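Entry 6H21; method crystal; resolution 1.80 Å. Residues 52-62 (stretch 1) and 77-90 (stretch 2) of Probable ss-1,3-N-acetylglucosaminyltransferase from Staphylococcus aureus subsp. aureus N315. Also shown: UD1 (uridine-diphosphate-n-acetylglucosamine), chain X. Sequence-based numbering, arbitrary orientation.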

ATOM      1  N   TYR C  52      -5.641 -48.520  33.121  1.00 43.85           N
ATOM      2  CA  TYR C  52      -4.793 -47.472  32.576  1.00 42.62           C
ATOM      3  C   TYR C  52      -3.486 -47.400  33.365  1.00 42.45           C
ATOM      4  O   TYR C  52      -3.375 -47.956  34.438  1.00 42.30           O
ATOM      5  CB  TYR C  52      -5.555 -46.144  32.539  1.00 41.50           C
ATOM      6  CG  TYR C  52      -5.705 -45.441  33.864  1.00 41.04           C
ATOM      7  CD1 TYR C  52      -6.778 -45.707  34.698  1.00 41.14           C
ATOM      8  CD2 TYR C  52      -4.758 -44.520  34.293  1.00 40.50           C
ATOM      9  CE1 TYR C  52      -6.910 -45.077  35.923  1.00 41.17           C
ATOM     10  CE2 TYR C  52      -4.877 -43.876  35.513  1.00 40.49           C
ATOM     11  CZ  TYR C  52      -5.960 -44.153  36.328  1.00 40.78           C
ATOM     12  OH  TYR C  52      -6.101 -43.508  37.512  1.00 40.77           O
ATOM     13  N   GLU C  53      -2.518 -46.672  32.804  1.00 41.94           N
ATOM     14  CA  GLU C  53      -1.244 -46.478  33.439  1.00 42.15           C
ATOM     15  C   GLU C  53      -0.833 -45.020  33.253  1.00 41.07           C
ATOM     16  O   GLU C  53      -1.213 -44.382  32.286  1.00 40.98           O
ATOM     17  CB  GLU C  53      -0.178 -47.411  32.854  1.00 43.19           C
ATOM     18  CG  GLU C  53      -0.000 -47.310  31.343  1.00 43.80           C
ATOM     19  CD  GLU C  53       0.981 -48.303  30.727  1.00 44.99           C
ATOM     20  OE1 GLU C  53       1.510 -49.153  31.463  1.00 46.45           O
ATOM     21  OE2 GLU C  53       1.212 -48.232  29.517  1.00 45.44           O
ATOM     22  N   LEU C  54      -0.020 -44.537  34.183  1.00 40.62           N
ATOM     23  CA  LEU C  54       0.675 -43.303  34.021  1.00 40.31           C
ATOM     24  C   LEU C  54       2.155 -43.628  33.795  1.00 40.85           C
ATOM     25  O   LEU C  54       2.780 -44.344  34.605  1.00 41.01           O
ATOM     26  CB  LEU C  54       0.451 -42.460  35.274  1.00 40.09           C
ATOM     27  CG  LEU C  54       1.329 -41.223  35.381  1.00 40.00           C
ATOM     28  CD1 LEU C  54       1.057 -40.264  34.240  1.00 39.58           C
ATOM     29  CD2 LEU C  54       1.113 -40.554  36.723  1.00 40.16           C
ATOM     30  N   ILE C  55       2.683 -43.154  32.658  1.00 40.73           N
ATOM     31  CA  ILE C  55       4.098 -43.272  32.324  1.00 41.43           C
ATOM     32  C   ILE C  55       4.724 -41.896  32.534  1.00 41.26           C
ATOM     33  O   ILE C  55       4.400 -40.973  31.812  1.00 41.19           O
ATOM     34  CB  ILE C  55       4.315 -43.773  30.877  1.00 41.61           C
ATOM     35  CG1 ILE C  55       3.556 -45.072  30.589  1.00 41.89           C
ATOM     36  CG2 ILE C  55       5.802 -43.913  30.577  1.00 42.47           C
ATOM     37  CD1 ILE C  55       3.547 -45.484  29.127  1.00 42.02           C
ATOM     38  N   ILE C  56       5.612 -41.781  33.521  1.00 42.01           N
ATOM     39  CA  ILE C  56       6.347 -40.538  33.766  1.00 42.24           C
ATOM     40  C   ILE C  56       7.750 -40.664  33.154  1.00 43.04           C
ATOM     41  O   ILE C  56       8.518 -41.571  33.487  1.00 43.84           O
ATOM     42  CB  ILE C  56       6.420 -40.201  35.267  1.00 42.79           C
ATOM     43  CG1 ILE C  56       5.051 -40.317  35.946  1.00 42.44           C
ATOM     44  CG2 ILE C  56       7.044 -38.826  35.463  1.00 43.04           C
ATOM     45  CD1 ILE C  56       5.080 -40.136  37.450  1.00 43.05           C
ATOM     46  N   ILE C  57       8.088 -39.724  32.268  1.00 43.04           N
ATOM     47  CA  ILE C  57       9.417 -39.662  31.699  1.00 43.97           C
ATOM     48  C   ILE C  57      10.091 -38.379  32.177  1.00 44.40           C
ATOM     49  O   ILE C  57       9.722 -37.317  31.741  1.00 44.12           O
ATOM     50  CB  ILE C  57       9.372 -39.708  30.167  1.00 43.51           C
ATOM     51  CG1 ILE C  57       8.428 -40.792  29.653  1.00 43.16           C
ATOM     52  CG2 ILE C  57      10.792 -39.852  29.627  1.00 44.48           C
ATOM     53  CD1 ILE C  57       8.911 -42.189  29.928  1.00 44.42           C
ATOM     54  N   ASP C  58      11.098 -38.500  33.043  1.00 46.08           N
ATOM     55  CA  ASP C  58      11.770 -37.320  33.573  1.00 47.04           C
ATOM     56  C   ASP C  58      12.958 -36.930  32.681  1.00 48.10           C
ATOM     57  O   ASP C  58      13.875 -37.726  32.455  1.00 48.82           O
ATOM     58  CB  ASP C  58      12.229 -37.514  35.011  1.00 48.08           C
ATOM     59  CG  ASP C  58      12.861 -36.249  35.553  1.00 48.79           C
ATOM     60  OD1 ASP C  58      12.111 -35.277  35.798  1.00 48.31           O
ATOM     61  OD2 ASP C  58      14.095 -36.225  35.645  1.00 50.25           O
ATOM     62  N   ASP C  59      12.943 -35.678  32.210  1.00 48.32           N
ATOM     63  CA  ASP C  59      13.924 -35.194  31.220  1.00 49.39           C
ATOM     64  C   ASP C  59      15.187 -34.712  31.952  1.00 51.31           C
ATOM     65  O   ASP C  59      15.621 -33.574  31.783  1.00 51.77           O
ATOM     66  CB  ASP C  59      13.309 -34.127  30.312  1.00 48.23           C
ATOM     67  CG  ASP C  59      14.025 -33.921  28.982  1.00 48.20           C
ATOM     68  OD1 ASP C  59      14.936 -34.719  28.658  1.00 48.52           O
ATOM     69  OD2 ASP C  59      13.659 -32.971  28.272  1.00 46.65           O
ATOM     70  N   HIS C  60      15.774 -35.625  32.733  1.00 53.51           N
ATOM     71  CA  HIS C  60      16.972 -35.415  33.555  1.00 55.80           C
ATOM     72  C   HIS C  60      16.871 -34.100  34.346  1.00 56.18           C
ATOM     73  O   HIS C  60      17.656 -33.170  34.132  1.00 56.23           O
ATOM     74  CB  HIS C  60      18.251 -35.504  32.700  1.00 57.08           C
ATOM     75  CG  HIS C  60      19.442 -35.916  33.508  1.00 59.00           C
ATOM     76  ND1 HIS C  60      20.456 -35.047  33.832  1.00 60.66           N
ATOM     77  CD2 HIS C  60      19.759 -37.093  34.085  1.00 60.40           C
ATOM     78  CE1 HIS C  60      21.362 -35.674  34.559  1.00 62.62           C
ATOM     79  NE2 HIS C  60      20.947 -36.932  34.746  1.00 62.39           N
ATOM     80  N   SER C  61      15.903 -34.043  35.269  1.00 55.53           N
ATOM     81  CA  SER C  61      15.765 -32.937  36.212  1.00 56.28           C
ATOM     82  C   SER C  61      17.103 -32.729  36.929  1.00 58.51           C
ATOM     83  O   SER C  61      17.833 -33.700  37.167  1.00 58.44           O
ATOM     84  CB  SER C  61      14.657 -33.203  37.205  1.00 55.82           C
ATOM     85  OG  SER C  61      13.389 -33.205  36.569  1.00 54.78           O
ATOM     86  N   ASN C  62      17.396 -31.482  37.306  1.00 59.67           N
ATOM     87  CA  ASN C  62      18.647 -31.169  38.014  1.00 63.22           C
ATOM     88  C   ASN C  62      18.368 -30.339  39.281  1.00 63.55           C
ATOM     89  O   ASN C  62      19.232 -29.583  39.720  1.00 67.39           O
ATOM     90  CB  ASN C  62      19.626 -30.465  37.070  1.00 65.05           C
ATOM     91  CG  ASN C  62      19.004 -29.251  36.417  1.00 65.64           C
ATOM     92  OD1 ASN C  62      18.259 -28.518  37.061  1.00 68.22           O
ATOM     93  ND2 ASN C  62      19.285 -29.041  35.143  1.00 66.91           N
ATOM     94  N   LEU C  77       2.907 -47.666  41.477  1.00 43.01           N
ATOM     95  CA  LEU C  77       1.590 -47.133  41.044  1.00 42.21           C
ATOM     96  C   LEU C  77       1.699 -46.464  39.667  1.00 41.76           C
ATOM     97  O   LEU C  77       0.688 -46.109  39.069  1.00 41.24           O
ATOM     98  CB  LEU C  77       1.058 -46.111  42.059  1.00 41.95           C
ATOM     99  CG  LEU C  77       0.894 -46.572  43.505  1.00 42.48           C
ATOM    100  CD1 LEU C  77       0.199 -45.492  44.319  1.00 42.41           C
ATOM    101  CD2 LEU C  77       0.132 -47.881  43.594  1.00 42.68           C
ATOM    102  N   VAL C  78       2.932 -46.261  39.202  1.00 42.24           N
ATOM    103  CA  VAL C  78       3.239 -45.579  37.959  1.00 42.15           C
ATOM    104  C   VAL C  78       4.430 -46.300  37.323  1.00 43.23           C
ATOM    105  O   VAL C  78       5.143 -47.055  37.987  1.00 44.06           O
ATOM    106  CB  VAL C  78       3.563 -44.087  38.194  1.00 41.70           C
ATOM    107  CG1 VAL C  78       2.467 -43.374  38.972  1.00 41.32           C
ATOM    108  CG2 VAL C  78       4.903 -43.906  38.898  1.00 42.50           C
ATOM    109  N   ARG C  79       4.617 -46.062  36.026  1.00 43.59           N
ATOM    110  CA  ARG C  79       5.816 -46.468  35.318  1.00 44.97           C
ATOM    111  C   ARG C  79       6.706 -45.234  35.162  1.00 45.62           C
ATOM    112  O   ARG C  79       6.230 -44.111  35.064  1.00 45.00           O
ATOM    113  CB  ARG C  79       5.449 -47.106  33.979  1.00 44.87           C
ATOM    114  CG  ARG C  79       4.665 -48.402  34.129  1.00 45.25           C
ATOM    115  CD  ARG C  79       4.287 -48.992  32.785  1.00 45.52           C
ATOM    116  NE  ARG C  79       5.453 -49.357  32.008  1.00 46.35           N
ATOM    117  CZ  ARG C  79       5.460 -49.516  30.693  1.00 46.48           C
ATOM    118  NH1 ARG C  79       4.326 -49.468  30.017  1.00 45.97           N
ATOM    119  NH2 ARG C  79       6.599 -49.728  30.060  1.00 47.34           N
ATOM    120  N   PHE C  80       8.015 -45.457  35.148  1.00 47.47           N
ATOM    121  CA  PHE C  80       8.928 -44.359  35.230  1.00 48.19           C
ATOM    122  C   PHE C  80      10.249 -44.707  34.549  1.00 49.52           C
ATOM    123  O   PHE C  80      10.781 -45.802  34.762  1.00 50.58           O
ATOM    124  CB  PHE C  80       9.166 -44.013  36.699  1.00 48.99           C
ATOM    125  CG  PHE C  80      10.379 -43.152  36.919  1.00 49.79           C
ATOM    126  CD1 PHE C  80      10.418 -41.859  36.427  1.00 49.46           C
ATOM    127  CD2 PHE C  80      11.476 -43.633  37.611  1.00 51.46           C
ATOM    128  CE1 PHE C  80      11.532 -41.056  36.628  1.00 50.57           C
ATOM    129  CE2 PHE C  80      12.588 -42.830  37.816  1.00 52.50           C
ATOM    130  CZ  PHE C  80      12.617 -41.542  37.325  1.00 51.90           C
ATOM    131  N   LYS C  81      10.755 -43.748  33.768  1.00 49.80           N
ATOM    132  CA  LYS C  81      12.093 -43.777  33.169  1.00 51.54           C
ATOM    133  C   LYS C  81      12.691 -42.372  33.299  1.00 51.44           C
ATOM    134  O   LYS C  81      11.972 -41.386  33.151  1.00 50.15           O
ATOM    135  CB  LYS C  81      12.012 -44.204  31.695  1.00 51.72           C
ATOM    136  CG  LYS C  81      13.326 -44.612  31.030  1.00 53.48           C
ATOM    137  N   GLN C  82      13.992 -42.288  33.597  1.00 53.06           N
ATOM    138  CA  GLN C  82      14.719 -41.023  33.513  1.00 53.85           C
ATOM    139  C   GLN C  82      15.683 -41.088  32.323  1.00 54.40           C
ATOM    140  O   GLN C  82      16.325 -42.110  32.075  1.00 55.57           O
ATOM    141  CB  GLN C  82      15.469 -40.679  34.804  1.00 55.90           C
ATOM    142  CG  GLN C  82      15.880 -39.206  34.858  1.00 56.31           C
ATOM    143  CD  GLN C  82      16.753 -38.850  36.039  1.00 58.89           C
ATOM    144  OE1 GLN C  82      16.560 -37.821  36.689  1.00 59.71           O
ATOM    145  NE2 GLN C  82      17.738 -39.691  36.315  1.00 60.50           N
ATOM    146  N   LEU C  83      15.762 -39.980  31.585  1.00 53.44           N
ATOM    147  CA  LEU C  83      16.694 -39.855  30.475  1.00 54.07           C
ATOM    148  C   LEU C  83      18.075 -39.455  31.021  1.00 55.69           C
ATOM    149  O   LEU C  83      18.166 -38.834  32.093  1.00 55.36           O
ATOM    150  CB  LEU C  83      16.144 -38.828  29.485  1.00 52.40           C
ATOM    151  CG  LEU C  83      14.727 -39.099  28.978  1.00 50.93           C
ATOM    152  CD1 LEU C  83      14.274 -37.983  28.056  1.00 49.43           C
ATOM    153  CD2 LEU C  83      14.638 -40.445  28.275  1.00 51.08           C
ATOM    154  N   LYS C  84      19.127 -39.810  30.268  1.00 56.86           N
ATOM    155  CA  LYS C  84      20.532 -39.591  30.658  1.00 59.60           C
ATOM    156  C   LYS C  84      20.866 -38.090  30.645  1.00 59.89           C
ATOM    157  O   LYS C  84      21.536 -37.614  31.546  1.00 62.45           O
ATOM    158  CB  LYS C  84      21.478 -40.362  29.728  1.00 60.55           C
ATOM    159  N   LYS C  85      20.407 -37.364  29.614  1.00 58.87           N
ATOM    160  CA  LYS C  85      20.631 -35.922  29.457  1.00 58.34           C
ATOM    161  C   LYS C  85      19.291 -35.227  29.188  1.00 56.32           C
ATOM    162  O   LYS C  85      18.370 -35.838  28.652  1.00 55.73           O
ATOM    163  CB  LYS C  85      21.596 -35.647  28.300  1.00 58.92           C
ATOM    164  N   ASN C  86      19.210 -33.942  29.546  1.00 55.60           N
ATOM    165  CA  ASN C  86      18.026 -33.119  29.323  1.00 54.04           C
ATOM    166  C   ASN C  86      17.918 -32.775  27.832  1.00 52.89           C
ATOM    167  O   ASN C  86      18.836 -32.211  27.274  1.00 54.46           O
ATOM    168  CB  ASN C  86      18.077 -31.841  30.162  1.00 54.58           C
ATOM    169  CG  ASN C  86      16.935 -30.897  29.860  1.00 53.66           C
ATOM    170  OD1 ASN C  86      17.159 -29.815  29.328  1.00 54.91           O
ATOM    171  ND2 ASN C  86      15.711 -31.306  30.159  1.00 51.89           N
ATOM    172  N   SER C  87      16.777 -33.086  27.213  1.00 50.60           N
ATOM    173  CA  SER C  87      16.544 -32.882  25.785  1.00 49.48           C
ATOM    174  C   SER C  87      16.088 -31.447  25.488  1.00 48.33           C
ATOM    175  O   SER C  87      16.116 -31.019  24.337  1.00 46.79           O
ATOM    176  CB  SER C  87      15.533 -33.869  25.274  1.00 48.84           C
ATOM    177  OG  SER C  87      14.243 -33.575  25.789  1.00 47.77           O
ATOM    178  N   GLY C  88      15.624 -30.728  26.516  1.00 48.22           N
ATOM    179  CA  GLY C  88      15.302 -29.299  26.401  1.00 47.19           C
ATOM    180  C   GLY C  88      13.828 -29.009  26.131  1.00 45.61           C
ATOM    181  O   GLY C  88      13.457 -27.849  26.109  1.00 45.24           O
ATOM    182  N   ASN C  89      13.003 -30.043  25.885  1.00 44.95           N
ATOM    183  CA  ASN C  89      11.525 -29.896  25.669  1.00 43.67           C
ATOM    184  C   ASN C  89      10.836 -31.279  25.675  1.00 42.74           C
ATOM    185  O   ASN C  89      11.481 -32.299  25.933  1.00 43.15           O
ATOM    186  CB  ASN C  89      11.220 -29.111  24.394  1.00 43.23           C
ATOM    187  CG  ASN C  89      11.724 -29.808  23.152  1.00 43.84           C
ATOM    188  OD1 ASN C  89      11.325 -30.932  22.857  1.00 43.75           O
ATOM    189  ND2 ASN C  89      12.601 -29.142  22.420  1.00 45.03           N
ATOM    190  N   ALA C  90       9.528 -31.311  25.375  1.00 40.95           N
ATOM    191  CA  ALA C  90       8.687 -32.507  25.587  1.00 40.31           C
ATOM    192  C   ALA C  90       8.901 -33.594  24.515  1.00 40.15           C
ATOM    193  O   ALA C  90       8.507 -34.748  24.739  1.00 39.98           O
ATOM    194  CB  ALA C  90       7.234 -32.116  25.661  1.00 39.20           C
TER
HETATM  195  C1' UD1 X 403       3.260 -25.111  25.965  1.00 45.54           C
HETATM  196  C2' UD1 X 403       1.954 -25.280  25.184  1.00 45.67           C
HETATM  197  C3' UD1 X 403       1.425 -26.703  25.358  1.00 44.33           C
HETATM  198  C4' UD1 X 403       2.509 -27.703  24.961  1.00 39.81           C
HETATM  199  C5' UD1 X 403       3.845 -27.405  25.647  1.00 43.80           C
HETATM  200  C6' UD1 X 403       4.967 -28.326  25.155  1.00 43.25           C
HETATM  201  C7' UD1 X 403       0.563 -23.257  24.930  1.00 54.51           C
HETATM  202  C8' UD1 X 403      -0.494 -22.398  25.571  1.00 53.03           C
HETATM  203  N2' UD1 X 403       0.959 -24.317  25.639  1.00 48.62           N
HETATM  204  O1' UD1 X 403       2.971 -25.356  27.345  1.00 41.17           O
HETATM  205  O3' UD1 X 403       0.247 -26.891  24.559  1.00 41.42           O
HETATM  206  O4' UD1 X 403       2.075 -29.015  25.323  1.00 37.83           O
HETATM  207  O5' UD1 X 403       4.238 -26.028  25.471  1.00 39.30           O
HETATM  208  O6' UD1 X 403       5.089 -28.318  23.736  1.00 49.02           O
HETATM  209  O7' UD1 X 403       1.020 -23.003  23.828  1.00 52.28           O
HETATM  210  N1  UD1 X 403       9.497 -30.466  29.591  1.00 43.21           N
HETATM  211  C2  UD1 X 403      10.443 -31.449  29.250  1.00 36.81           C
HETATM  212  N3  UD1 X 403      11.730 -31.151  29.110  1.00 46.02           N
HETATM  213  C4  UD1 X 403      12.165 -29.910  29.295  1.00 43.77           C
HETATM  214  C5  UD1 X 403      11.261 -28.902  29.635  1.00 43.07           C
HETATM  215  C6  UD1 X 403       9.903 -29.195  29.774  1.00 39.57           C
HETATM  216  O2  UD1 X 403      10.101 -32.624  29.061  1.00 37.96           O
HETATM  217  O4  UD1 X 403      13.390 -29.697  29.164  1.00 40.89           O
HETATM  218  C1B UD1 X 403       8.100 -30.888  29.706  1.00 36.80           C
HETATM  219  C2B UD1 X 403       7.375 -30.324  30.916  1.00 37.68           C
HETATM  220  O2' UD1 X 403       7.708 -31.048  32.095  1.00 37.46           O
HETATM  221  C3B UD1 X 403       5.924 -30.474  30.491  1.00 38.10           C
HETATM  222  C4B UD1 X 403       5.972 -30.317  28.972  1.00 39.43           C
HETATM  223  O4B UD1 X 403       7.343 -30.467  28.573  1.00 38.10           O
HETATM  224  O3B UD1 X 403       5.429 -31.777  30.829  1.00 35.30           O
HETATM  225  C5B UD1 X 403       5.486 -28.955  28.508  1.00 41.26           C
HETATM  226  O5B UD1 X 403       6.080 -27.958  29.327  1.00 40.23           O
HETATM  227  PA  UD1 X 403       5.227 -26.764  29.965  1.00 37.58           P
HETATM  228  O1A UD1 X 403       6.201 -25.962  30.767  1.00 41.65           O
HETATM  229  O2A UD1 X 403       3.909 -27.245  30.566  1.00 34.83           O
HETATM  230  O3A UD1 X 403       4.902 -25.952  28.644  1.00 38.44           O
HETATM  231  PB  UD1 X 403       3.823 -24.780  28.560  1.00 37.33           P
HETATM  232  O1B UD1 X 403       4.541 -23.535  28.139  1.00 40.70           O
HETATM  233  O2B UD1 X 403       2.921 -24.722  29.784  1.00 35.20           O
HETATM  234  O   HOH W   1      -0.130 -46.344  36.467  1.00 42.62           O

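Strand 52-58 runs parallel to a short strand that ends at Q82, and the two are joined by a regular ladder of backbone hydrogen bonds. R79 N donates to L54 O (2.9 Å), I56 N to R79 O (2.9 Å), K81 N to I56 O (3.1 Å), D58 N to K81 O (3.0 Å) and L83 N to D58 O (3.1 Å). Each of R79, I56, K81 and D58 thus links two residues of the other stretch, the pattern expected of parallel pairing, and the last bond, from L83, continues the ladder just beyond the strand.

Apolar side chains pack beside this ladder. The branched side chains of I56 and V78 suit extended backbone and meet at I56 CD1 and V78 CG2 (4.0 Å); L54 CD2 lies 3.9 Å from V78 CG1, and I57 CG2 lies 4.1 Å from L83 CG.

At one end, the long side chain of R79 reaches E53 in a salt bridge, R79 NH1 to E53 OE1 at 3.2 Å and nearly linear.

Beyond the strands, D59 is the polar hub. A short carboxylate serves well here, because its two oxygens can accept from several donors: D59 OD1 accepts from S87 N (2.9 Å), while D59 OD2 accepts from S87 OG (2.6 Å) and from UD1 N3 (2.8 Å). N86 complements it, N86 ND2 donating both to D59 O (2.8 Å) and to UD1 O4 (3.0 Å). Both stretches therefore read the base of the sugar nucleotide.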